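Local atomic coordinates of glycosyl hydrolase family 10 (Prevotella bryantii, PDB entry 4MGQ), a protein that probably hydrolyses internal beta-1,4-xylosidic linkages in xylan as a whole enzyme, this chain being its calcium-bound carbohydrate-binding module. Residues L35-T40 with K100-E105; K52-T57 with T84-V89; W114-Q119 with G132-N137. All blocks are in the same frame, centred on the assembly; numbering follows the deposited sequence.

Contact 1 (L35-T40 with K100-E105); sequences LYVNPT and KQLRFE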
loop_
_atom_site.group_PDB
_atom_site.type_symbol
_atom_site.label_atom_id
_atom_site.label_comp_id
_atom_site.label_asym_id
_atom_site.label_seq_id
_atom_site.Cartn_x
_atom_site.Cartn_y
_atom_site.Cartn_z
ATOM N N LEU A 35 -2.582 7.423 -4.484
ATOM C CA LEU A 35 -1.374 6.620 -4.559
ATOM C C LEU A 35 -1.701 5.322 -5.299
ATOM O O LEU A 35 -2.700 4.665 -4.997
ATOM C CB LEU A 35 -0.843 6.327 -3.153
ATOM C CG LEU A 35 0.332 5.362 -3.036
ATOM C CD1 LEU A 35 1.592 5.994 -3.592
ATOM C CD2 LEU A 35 0.525 4.932 -1.579
ATOM N N TYR A 36 -0.852 4.954 -6.258
ATOM C CA TYR A 36 -1.119 3.820 -7.134
ATOM C C TYR A 36 -0.066 2.739 -7.045
ATOM O O TYR A 36 1.114 3.036 -6.950
ATOM C CB TYR A 36 -1.163 4.271 -8.581
ATOM C CG TYR A 36 -2.202 5.304 -8.900
ATOM C CD1 TYR A 36 -3.446 5.291 -8.286
ATOM C CD2 TYR A 36 -1.934 6.295 -9.817
ATOM C CE1 TYR A 36 -4.404 6.253 -8.601
ATOM C CE2 TYR A 36 -2.868 7.251 -10.129
ATOM C CZ TYR A 36 -4.100 7.222 -9.531
ATOM O OH TYR A 36 -5.017 8.194 -9.864
ATOM N N VAL A 37 -0.502 1.492 -7.139
ATOM C CA VAL A 37 0.428 0.384 -7.371
ATOM C C VAL A 37 -0.262 -0.617 -8.298
ATOM O O VAL A 37 -1.481 -0.802 -8.224
ATOM C CB VAL A 37 0.868 -0.271 -6.043
ATOM C CG1 VAL A 37 -0.287 -1.001 -5.385
ATOM C CG2 VAL A 37 2.060 -1.213 -6.276
ATOM N N ASN A 38 0.502 -1.218 -9.208
ATOM C CA ASN A 38 -0.064 -2.177 -10.151
ATOM C C ASN A 38 0.375 -3.601 -9.826
ATOM O O ASN A 38 1.575 -3.865 -9.793
ATOM C CB ASN A 38 0.358 -1.842 -11.587
ATOM C CG ASN A 38 -0.421 -0.677 -12.187
ATOM O OD1 ASN A 38 -0.925 0.187 -11.478
ATOM N ND2 ASN A 38 -0.534 -0.668 -13.512
ATOM N N PRO A 39 -0.587 -4.512 -9.596
ATOM C CA PRO A 39 -0.258 -5.931 -9.410
ATOM C C PRO A 39 0.535 -6.445 -10.597
ATOM O O PRO A 39 0.273 -6.028 -11.727
ATOM C CB PRO A 39 -1.627 -6.603 -9.313
ATOM C CG PRO A 39 -2.524 -5.520 -8.784
ATOM C CD PRO A 39 -2.029 -4.263 -9.429
ATOM N N THR A 40 1.505 -7.316 -10.339
ATOM C CA THR A 40 2.396 -7.792 -11.406
ATOM C C THR A 40 1.712 -8.774 -12.363
ATOM O O THR A 40 2.223 -9.039 -13.455
ATOM C CB THR A 40 3.657 -8.438 -10.808
ATOM O OG1 THR A 40 3.280 -9.449 -9.870
ATOM C CG2 THR A 40 4.493 -7.385 -10.099
ATOM N N LYS A 100 -6.252 -3.928 -13.103
ATOM C CA LYS A 100 -4.810 -3.824 -13.290
ATOM C C LYS A 100 -4.113 -2.870 -12.318
ATOM O O LYS A 100 -2.884 -2.809 -12.292
ATOM C CB LYS A 100 -4.501 -3.397 -14.725
ATOM C CG LYS A 100 -4.833 -1.966 -15.019
ATOM C CD LYS A 100 -4.275 -1.523 -16.376
ATOM C CE LYS A 100 -4.796 -2.402 -17.504
ATOM N NZ LYS A 100 -6.294 -2.460 -17.545
ATOM N N GLN A 101 -4.886 -2.136 -11.513
ATOM C CA GLN A 101 -4.319 -1.115 -10.635
ATOM C C GLN A 101 -5.050 -1.063 -9.288
ATOM O O GLN A 101 -6.255 -1.289 -9.233
ATOM C CB GLN A 101 -4.377 0.254 -11.321
ATOM C CG GLN A 101 -3.751 1.387 -10.525
ATOM C CD GLN A 101 -3.798 2.721 -11.256
ATOM O OE1 GLN A 101 -4.867 3.243 -11.548
ATOM N NE2 GLN A 101 -2.632 3.263 -11.566
ATOM N N LEU A 102 -4.311 -0.797 -8.209
ATOM C CA LEU A 102 -4.926 -0.466 -6.921
ATOM C C LEU A 102 -4.806 1.029 -6.698
ATOM O O LEU A 102 -3.701 1.568 -6.689
ATOM C CB LEU A 102 -4.251 -1.207 -5.756
ATOM C CG LEU A 102 -4.319 -2.729 -5.783
ATOM C CD1 LEU A 102 -3.694 -3.287 -4.496
ATOM C CD2 LEU A 102 -5.735 -3.203 -5.942
ATOM N N ARG A 103 -5.942 1.690 -6.502
ATOM C CA ARG A 103 -5.959 3.125 -6.205
ATOM C C ARG A 103 -6.163 3.360 -4.717
ATOM O O ARG A 103 -7.231 3.055 -4.201
ATOM C CB ARG A 103 -7.081 3.828 -6.985
ATOM C CG ARG A 103 -6.952 3.698 -8.517
ATOM C CD ARG A 103 -8.203 4.183 -9.254
ATOM N NE ARG A 103 -8.569 5.542 -8.848
ATOM C CZ ARG A 103 -9.781 6.063 -9.036
ATOM N NH1 ARG A 103 -10.735 5.342 -9.621
ATOM N NH2 ARG A 103 -10.045 7.290 -8.618
ATOM N N PHE A 104 -5.147 3.895 -4.040
ATOM C CA PHE A 104 -5.289 4.309 -2.647
ATOM C C PHE A 104 -5.845 5.731 -2.638
ATOM O O PHE A 104 -5.194 6.664 -3.102
ATOM C CB PHE A 104 -3.948 4.236 -1.892
ATOM C CG PHE A 104 -3.463 2.830 -1.623
ATOM C CD1 PHE A 104 -3.027 2.012 -2.662
ATOM C CD2 PHE A 104 -3.405 2.337 -0.321
ATOM C CE1 PHE A 104 -2.566 0.719 -2.415
ATOM C CE2 PHE A 104 -2.930 1.040 -0.058
ATOM C CZ PHE A 104 -2.515 0.232 -1.105
ATOM N N GLU A 105 -7.058 5.887 -2.120
ATOM C CA GLU A 105 -7.739 7.183 -2.101
ATOM C C GLU A 105 -7.434 7.915 -0.809
ATOM O O GLU A 105 -8.003 7.595 0.238
ATOM C CB GLU A 105 -9.239 6.981 -2.257
ATOM C CG GLU A 105 -9.606 6.237 -3.528
ATOM C CD GLU A 105 -9.185 7.002 -4.761
ATOM O OE1 GLU A 105 -9.619 8.167 -4.914
ATOM O OE2 GLU A 105 -8.399 6.460 -5.567
HETATM O O HOH W 1 -1.713 -5.119 -13.313
#

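Contact 2 (K52-T57 with T84-V89); sequences KLRVKT and TEWTTV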
loop_
_atom_site.group_PDB
_atom_site.type_symbol
_atom_site.label_atom_id
_atom_site.label_comp_id
_atom_site.label_asym_id
_atom_site.label_seq_id
_atom_site.Cartn_x
_atom_site.Cartn_y
_atom_site.Cartn_z
ATOM N N LYS A 52 -2.348 -7.588 2.125
ATOM C CA LYS A 52 -1.733 -7.560 3.450
ATOM C C LYS A 52 -0.753 -6.417 3.531
ATOM O O LYS A 52 -0.054 -6.129 2.558
ATOM C CB LYS A 52 -0.996 -8.867 3.753
ATOM C CG LYS A 52 -1.865 -10.089 3.798
ATOM C CD LYS A 52 -1.006 -11.287 4.232
ATOM C CE LYS A 52 -1.795 -12.566 4.234
ATOM N NZ LYS A 52 -0.910 -13.718 4.611
ATOM N N LEU A 53 -0.659 -5.794 4.701
ATOM C CA LEU A 53 0.350 -4.767 4.931
ATOM C C LEU A 53 0.370 -4.402 6.405
ATOM O O LEU A 53 -0.470 -4.880 7.171
ATOM C CB LEU A 53 0.068 -3.534 4.059
ATOM C CG LEU A 53 -1.211 -2.733 4.338
ATOM C CD1 LEU A 53 -0.857 -1.260 4.547
ATOM C CD2 LEU A 53 -2.251 -2.895 3.244
ATOM N N ARG A 54 1.341 -3.593 6.817
ATOM C CA ARG A 54 1.195 -2.893 8.089
ATOM C C ARG A 54 1.101 -1.407 7.787
ATOM O O ARG A 54 1.684 -0.921 6.816
ATOM C CB ARG A 54 2.337 -3.196 9.073
ATOM C CG ARG A 54 3.739 -2.864 8.605
ATOM C CD ARG A 54 4.773 -3.161 9.718
ATOM N NE ARG A 54 6.095 -2.744 9.279
ATOM C CZ ARG A 54 6.925 -1.987 9.989
ATOM N NH1 ARG A 54 6.592 -1.594 11.213
ATOM N NH2 ARG A 54 8.096 -1.641 9.481
ATOM N N VAL A 55 0.358 -0.692 8.625
ATOM C CA VAL A 55 0.086 0.711 8.366
ATOM C C VAL A 55 0.099 1.493 9.677
ATOM O O VAL A 55 -0.205 0.942 10.740
ATOM C CB VAL A 55 -1.271 0.889 7.646
ATOM C CG1 VAL A 55 -2.425 0.428 8.540
ATOM C CG2 VAL A 55 -1.453 2.336 7.190
ATOM N N LYS A 56 0.457 2.766 9.586
ATOM C CA LYS A 56 0.457 3.688 10.713
ATOM C C LYS A 56 0.048 5.051 10.159
ATOM O O LYS A 56 0.479 5.435 9.076
ATOM C CB LYS A 56 1.849 3.718 11.373
ATOM C CG LYS A 56 2.074 4.781 12.452
ATOM C CD LYS A 56 3.568 4.863 12.795
ATOM C CE LYS A 56 3.885 6.072 13.669
ATOM N NZ LYS A 56 3.342 5.898 15.053
ATOM N N THR A 57 -0.813 5.770 10.872
ATOM C CA THR A 57 -1.187 7.117 10.447
ATOM C C THR A 57 -1.107 8.058 11.636
ATOM O O THR A 57 -1.073 7.596 12.769
ATOM C CB THR A 57 -2.603 7.179 9.848
ATOM O OG1 THR A 57 -3.507 6.420 10.660
ATOM C CG2 THR A 57 -2.622 6.632 8.407
ATOM N N THR A 84 -2.833 5.127 15.121
ATOM C CA THR A 84 -1.585 5.854 15.308
ATOM C C THR A 84 -0.427 4.951 15.743
ATOM O O THR A 84 0.689 5.426 15.932
ATOM C CB THR A 84 -1.753 6.981 16.334
ATOM O OG1 THR A 84 -2.225 6.423 17.563
ATOM C CG2 THR A 84 -2.770 7.998 15.824
ATOM N N GLU A 85 -0.701 3.659 15.892
ATOM C CA GLU A 85 0.343 2.666 16.129
ATOM C C GLU A 85 0.358 1.703 14.955
ATOM O O GLU A 85 -0.677 1.490 14.340
ATOM C CB GLU A 85 0.093 1.901 17.433
ATOM C CG GLU A 85 -0.008 2.793 18.655
ATOM C CD GLU A 85 1.296 3.494 18.962
ATOM O OE1 GLU A 85 2.366 2.904 18.691
ATOM O OE2 GLU A 85 1.258 4.636 19.466
ATOM N N TRP A 86 1.511 1.113 14.648
ATOM C CA TRP A 86 1.548 0.099 13.591
ATOM C C TRP A 86 0.534 -1.003 13.872
ATOM O O TRP A 86 0.488 -1.542 14.980
ATOM C CB TRP A 86 2.933 -0.533 13.461
ATOM C CG TRP A 86 3.988 0.294 12.813
ATOM C CD1 TRP A 86 5.075 0.853 13.420
ATOM C CD2 TRP A 86 4.095 0.620 11.425
ATOM N NE1 TRP A 86 5.846 1.519 12.503
ATOM C CE2 TRP A 86 5.272 1.384 11.265
ATOM C CE3 TRP A 86 3.318 0.331 10.300
ATOM C CZ2 TRP A 86 5.682 1.873 10.032
ATOM C CZ3 TRP A 86 3.726 0.822 9.073
ATOM C CH2 TRP A 86 4.897 1.583 8.946
ATOM N N THR A 87 -0.292 -1.320 12.880
ATOM C CA THR A 87 -1.154 -2.496 12.952
ATOM C C THR A 87 -1.068 -3.268 11.653
ATOM O O THR A 87 -0.742 -2.695 10.613
ATOM C CB THR A 87 -2.633 -2.150 13.188
ATOM O OG1 THR A 87 -3.122 -1.357 12.098
ATOM C CG2 THR A 87 -2.819 -1.397 14.499
ATOM N N THR A 88 -1.396 -4.557 11.712
ATOM C CA THR A 88 -1.397 -5.387 10.512
ATOM C C THR A 88 -2.775 -5.441 9.883
ATOM O O THR A 88 -3.799 -5.427 10.569
ATOM C CB THR A 88 -0.934 -6.811 10.803
ATOM O OG1 THR A 88 -1.825 -7.405 11.749
ATOM C CG2 THR A 88 0.475 -6.793 11.356
ATOM N N VAL A 89 -2.776 -5.497 8.559
ATOM C CA VAL A 89 -3.970 -5.474 7.744
ATOM C C VAL A 89 -4.013 -6.739 6.910
ATOM O O VAL A 89 -2.987 -7.147 6.363
ATOM C CB VAL A 89 -3.976 -4.242 6.799
ATOM C CG1 VAL A 89 -5.028 -4.389 5.690
ATOM C CG2 VAL A 89 -4.148 -2.954 7.595
HETATM O O HOH W 2 -2.526 1.270 12.297
#

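Contact 3 (W114-Q119 with G132-N137); sequences WMDDVQ and GTFEEN. With CA (calcium ion), chain B.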
loop_
_atom_site.group_PDB
_atom_site.type_symbol
_atom_site.label_atom_id
_atom_site.label_comp_id
_atom_site.label_asym_id
_atom_site.label_seq_id
_atom_site.Cartn_x
_atom_site.Cartn_y
_atom_site.Cartn_z
ATOM N N TRP A 114 2.287 5.977 6.927
ATOM C CA TRP A 114 3.399 5.061 6.683
ATOM C C TRP A 114 2.843 3.676 6.362
ATOM O O TRP A 114 1.865 3.239 6.968
ATOM C CB TRP A 114 4.327 4.951 7.901
ATOM C CG TRP A 114 4.972 6.218 8.399
ATOM C CD1 TRP A 114 6.240 6.647 8.143
ATOM C CD2 TRP A 114 4.390 7.194 9.282
ATOM N NE1 TRP A 114 6.488 7.830 8.808
ATOM C CE2 TRP A 114 5.365 8.187 9.507
ATOM C CE3 TRP A 114 3.138 7.321 9.901
ATOM C CZ2 TRP A 114 5.130 9.299 10.316
ATOM C CZ3 TRP A 114 2.907 8.426 10.712
ATOM C CH2 TRP A 114 3.899 9.399 10.909
ATOM N N MET A 115 3.457 2.980 5.409
ATOM C CA MET A 115 3.036 1.622 5.071
ATOM C C MET A 115 4.257 0.751 4.831
ATOM O O MET A 115 5.298 1.243 4.402
ATOM C CB MET A 115 2.126 1.602 3.832
ATOM C CG MET A 115 0.718 2.097 4.119
ATOM S SD MET A 115 -0.392 1.918 2.706
ATOM C CE MET A 115 0.226 3.239 1.686
ATOM N N ASP A 116 4.120 -0.543 5.099
ATOM C CA ASP A 116 5.229 -1.475 4.891
ATOM C C ASP A 116 4.694 -2.887 4.707
ATOM O O ASP A 116 3.527 -3.175 5.014
ATOM C CB ASP A 116 6.209 -1.420 6.080
ATOM C CG ASP A 116 7.592 -1.986 5.749
ATOM O OD1 ASP A 116 7.927 -2.154 4.548
ATOM O OD2 ASP A 116 8.356 -2.230 6.707
ATOM N N ASP A 117 5.553 -3.761 4.187
ATOM C CA ASP A 117 5.241 -5.181 4.065
ATOM C C ASP A 117 3.952 -5.408 3.277
ATOM O O ASP A 117 3.095 -6.213 3.646
ATOM C CB ASP A 117 5.177 -5.798 5.454
ATOM C CG ASP A 117 6.475 -5.601 6.220
ATOM O OD1 ASP A 117 7.536 -5.917 5.644
ATOM O OD2 ASP A 117 6.444 -5.107 7.371
ATOM N N VAL A 118 3.830 -4.679 2.172
ATOM C CA VAL A 118 2.642 -4.751 1.336
ATOM C C VAL A 118 2.697 -5.970 0.422
ATOM O O VAL A 118 3.651 -6.140 -0.351
ATOM C CB VAL A 118 2.488 -3.491 0.478
ATOM C CG1 VAL A 118 1.154 -3.525 -0.280
ATOM C CG2 VAL A 118 2.600 -2.235 1.345
ATOM N N GLN A 119 1.686 -6.819 0.546
ATOM C CA GLN A 119 1.528 -7.998 -0.308
ATOM C C GLN A 119 0.132 -8.006 -0.903
ATOM O O GLN A 119 -0.811 -7.491 -0.300
ATOM C CB GLN A 119 1.743 -9.288 0.485
ATOM C CG GLN A 119 3.057 -9.367 1.220
ATOM C CD GLN A 119 3.203 -10.668 1.994
ATOM O OE1 GLN A 119 4.286 -11.243 2.061
ATOM N NE2 GLN A 119 2.126 -11.117 2.604
ATOM N N GLY A 132 7.140 -4.304 -2.024
ATOM C CA GLY A 132 6.340 -4.084 -0.833
ATOM C C GLY A 132 7.155 -3.906 0.430
ATOM O O GLY A 132 6.589 -3.700 1.502
ATOM N N THR A 133 8.479 -3.987 0.328
ATOM C CA THR A 133 9.330 -3.859 1.521
ATOM C C THR A 133 10.044 -2.511 1.672
ATOM O O THR A 133 10.486 -2.176 2.762
ATOM C CB THR A 133 10.424 -4.951 1.557
ATOM O OG1 THR A 133 11.496 -4.590 0.673
ATOM C CG2 THR A 133 9.842 -6.282 1.168
ATOM N N PHE A 134 10.200 -1.774 0.576
ATOM C CA PHE A 134 10.763 -0.423 0.599
ATOM C C PHE A 134 12.149 -0.320 1.218
ATOM O O PHE A 134 12.526 0.731 1.726
ATOM C CB PHE A 134 9.797 0.511 1.334
ATOM C CG PHE A 134 8.398 0.403 0.823
ATOM C CD1 PHE A 134 8.073 0.894 -0.431
ATOM C CD2 PHE A 134 7.422 -0.245 1.565
ATOM C CE1 PHE A 134 6.788 0.773 -0.925
ATOM C CE2 PHE A 134 6.130 -0.364 1.083
ATOM C CZ PHE A 134 5.814 0.142 -0.171
ATOM N N GLU A 135 12.918 -1.401 1.175
ATOM C CA GLU A 135 14.255 -1.343 1.742
ATOM C C GLU A 135 15.251 -0.710 0.780
ATOM O O GLU A 135 16.385 -0.432 1.167
ATOM C CB GLU A 135 14.722 -2.742 2.156
ATOM C CG GLU A 135 13.876 -3.355 3.265
ATOM C CD GLU A 135 13.845 -2.502 4.527
ATOM O OE1 GLU A 135 14.914 -1.997 4.942
ATOM O OE2 GLU A 135 12.749 -2.339 5.107
ATOM N N GLU A 136 14.833 -0.457 -0.459
ATOM C CA GLU A 136 15.692 0.238 -1.417
ATOM C C GLU A 136 15.071 1.539 -1.918
ATOM O O GLU A 136 15.740 2.564 -1.992
ATOM C CB GLU A 136 16.025 -0.663 -2.609
ATOM C CG GLU A 136 16.864 -1.880 -2.246
ATOM C CD GLU A 136 17.095 -2.811 -3.429
ATOM O OE1 GLU A 136 16.116 -3.157 -4.133
ATOM O OE2 GLU A 136 18.264 -3.196 -3.655
ATOM N N ASN A 137 13.789 1.487 -2.268
ATOM C CA ASN A 137 13.109 2.646 -2.824
ATOM C C ASN A 137 11.615 2.378 -2.914
ATOM O O ASN A 137 11.143 1.332 -2.457
ATOM C CB ASN A 137 13.678 2.997 -4.200
ATOM C CG ASN A 137 13.635 1.825 -5.166
ATOM O OD1 ASN A 137 12.620 1.144 -5.297
ATOM N ND2 ASN A 137 14.753 1.577 -5.843
HETATM CA CA CA B . 10.313 -2.457 5.112
HETATM O O HOH W 3 9.930 -4.831 4.861
HETATM O O HOH W 4 11.058 -3.331 7.263
#

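Contact 1 (L35-T40 with K100-E105)
Phe104 N donates to Leu35 O at 2.7 Å, and Leu35 N answers with a longer bond to Phe104 O. Val37 and Leu102 make the next hydrogen-bonded pair of this antiparallel ladder, with Leu102 N 2.8 Å from Val37 O. Tyr36 and Arg103, the non-hydrogen-bonded pair, sit between. Past Val37 the ladder gives way to a bridging water, which donates to Pro39 O and also to Lys100 O. Pro39 CD lies 3.3 Å from the same Lys100 O.

On the side bearing Tyr36 and Arg103, the amide of Gln101 lies over one face of the phenol ring, the planes 22° apart. The amide sits off-centre, toward the rim, with NE2 3.4 Å from Tyr36 CG. Anti to the backbone N (chi1 -177°), Gln101 CG is brought within 3.2 Å of Asn38 OD1. Arg103 runs beside the ring, its CG 3.6 Å from Tyr36 CE1. Both polar ends converge on Glu34, which hydrogen-bonds to Tyr36 OH through OE1 and forms a salt bridge with Arg103 NH2 through OE2. On the other side, Val37 CG1 meets the edge of the Phe104 ring at CE1, 4.1 Å away.

Strand 34-37 is flanked by 99-105 and 141-142. Strand 99-105 pairs in turn with 61-69, where a classic beta bulge sets the two residues Lys100 and Gln101 opposite the single residue Gln68. Leu35 and Phe104 turn inward onto Met115 of strand 111-121, in the other sheet of the beta-sandwich.

Contact 2 (K52-T57 with T84-V89)
Arg54 lays its guanidinium over one face of the Trp86 indole, with CZ 3.9 Å from the centroid of the six-membered ring and 9° off its normal: a cation-pi contact. The two planes are tilted 32° apart, and NH1 comes closest, 3.3 Å from Trp86 CE2. On the opposite face, Lys56 CB makes a CH-pi contact 3.9 Å from the same centroid, and the indole is sandwiched between two basic side chains of one strand.

All three guanidinium nitrogens find acidic partners beyond the two segments: NE reaches Asp117, NH1 Asp156 and NH2 Asp116. Asp156 also accepts from Trp86 NE1, tying the ring and the cation above it to one carboxylate. The three carboxylates fix the position of the guanidinium over the ring and probably balance its charge. The Lys56 chain is extended as far as CE and then bends (chi4 71°), bringing NZ to Thr84 O at 2.8 Å. Asp158 gives that ammonium group a salt bridge.

Four backbone bonds pair Leu53 with Val89 and Val55 with Thr87, the shortest being Val89 N to Leu53 O at 2.8 Å. Val55 O takes Thr87 N and also lies 2.8 Å from a water, which is within hydrogen-bonding distance of Glu85 O and Thr87 OG1 too. Away from the indole, Val55 CG1 packs against Val89 CG2 at 3.9 Å.

Strand 87-94 is an edge strand of its sheet, and 48-57 separates it from 111-121. Leu53, Val55 and Val89 face inward onto Phe80 of strand 80-82, in the opposing sheet, while Trp86 leans on Trp114 and Val18 on the outer side.

Contact 3 (W114-Q119 with G132-N137)
Asp116 OD1 and Thr133 O stand 3.1 Å apart, brought together by the calcium ion they share: this is the metal site of the beta-sandwich module, where the loop after strand 111-121 folds back over that strand. Asp116 is bidentate, with OD1 and OD2 each 2.5 Å from the calcium. Thr133 O, Glu135 OE2, His17 O and two waters complete seven ligand atoms.

The tight part lies beneath the metal. Val118 N donates to Gly132 O at 3.0 Å. Gly132, without a side chain, lets its CA approach Val118 O to 3.4 Å. Phe134 turns its ring edge to two quite different neighbours: Asp116 OD1 lies in the ring plane 3.6 Å from CD2, and Val118 CG2 is 4.0 Å from CE2. Phe134 and Gly132 are buried, and the ring also meets Trp141 and Leu19.

The other side is looser. Thr133 and Glu135 are exposed, and Glu135 touches the strand segment hardly at all, reaching across through the metal instead. A bend at chi2 (-58°) turns its CD back, and OE2 binds the calcium at 2.4 Å. Both water ligands sit on the metal, and one of them donates to Asp117 OD1 at 2.7 Å.

Overall arrangement
The three contacts span both five-stranded antiparallel sheets of one beta-sandwich. Contact 1 lies in one sheet, contact 2 at the edge of the other, their centres about 18 Å apart on opposite sides of the chain's centre. Contact 3 starts from strand 111-121, next to 48-57 in the second sheet, with its centre about 14 Å from that of contact 1 and about 12 Å from that of contact 2. Along the chain, contact 2 falls between the two segments of contact 1, and contact 3 follows both. Met115 touches contact 1 across the sandwich interior. Through Arg54, which reaches Asp116, the calcium site is linked to the sheet of contact 2.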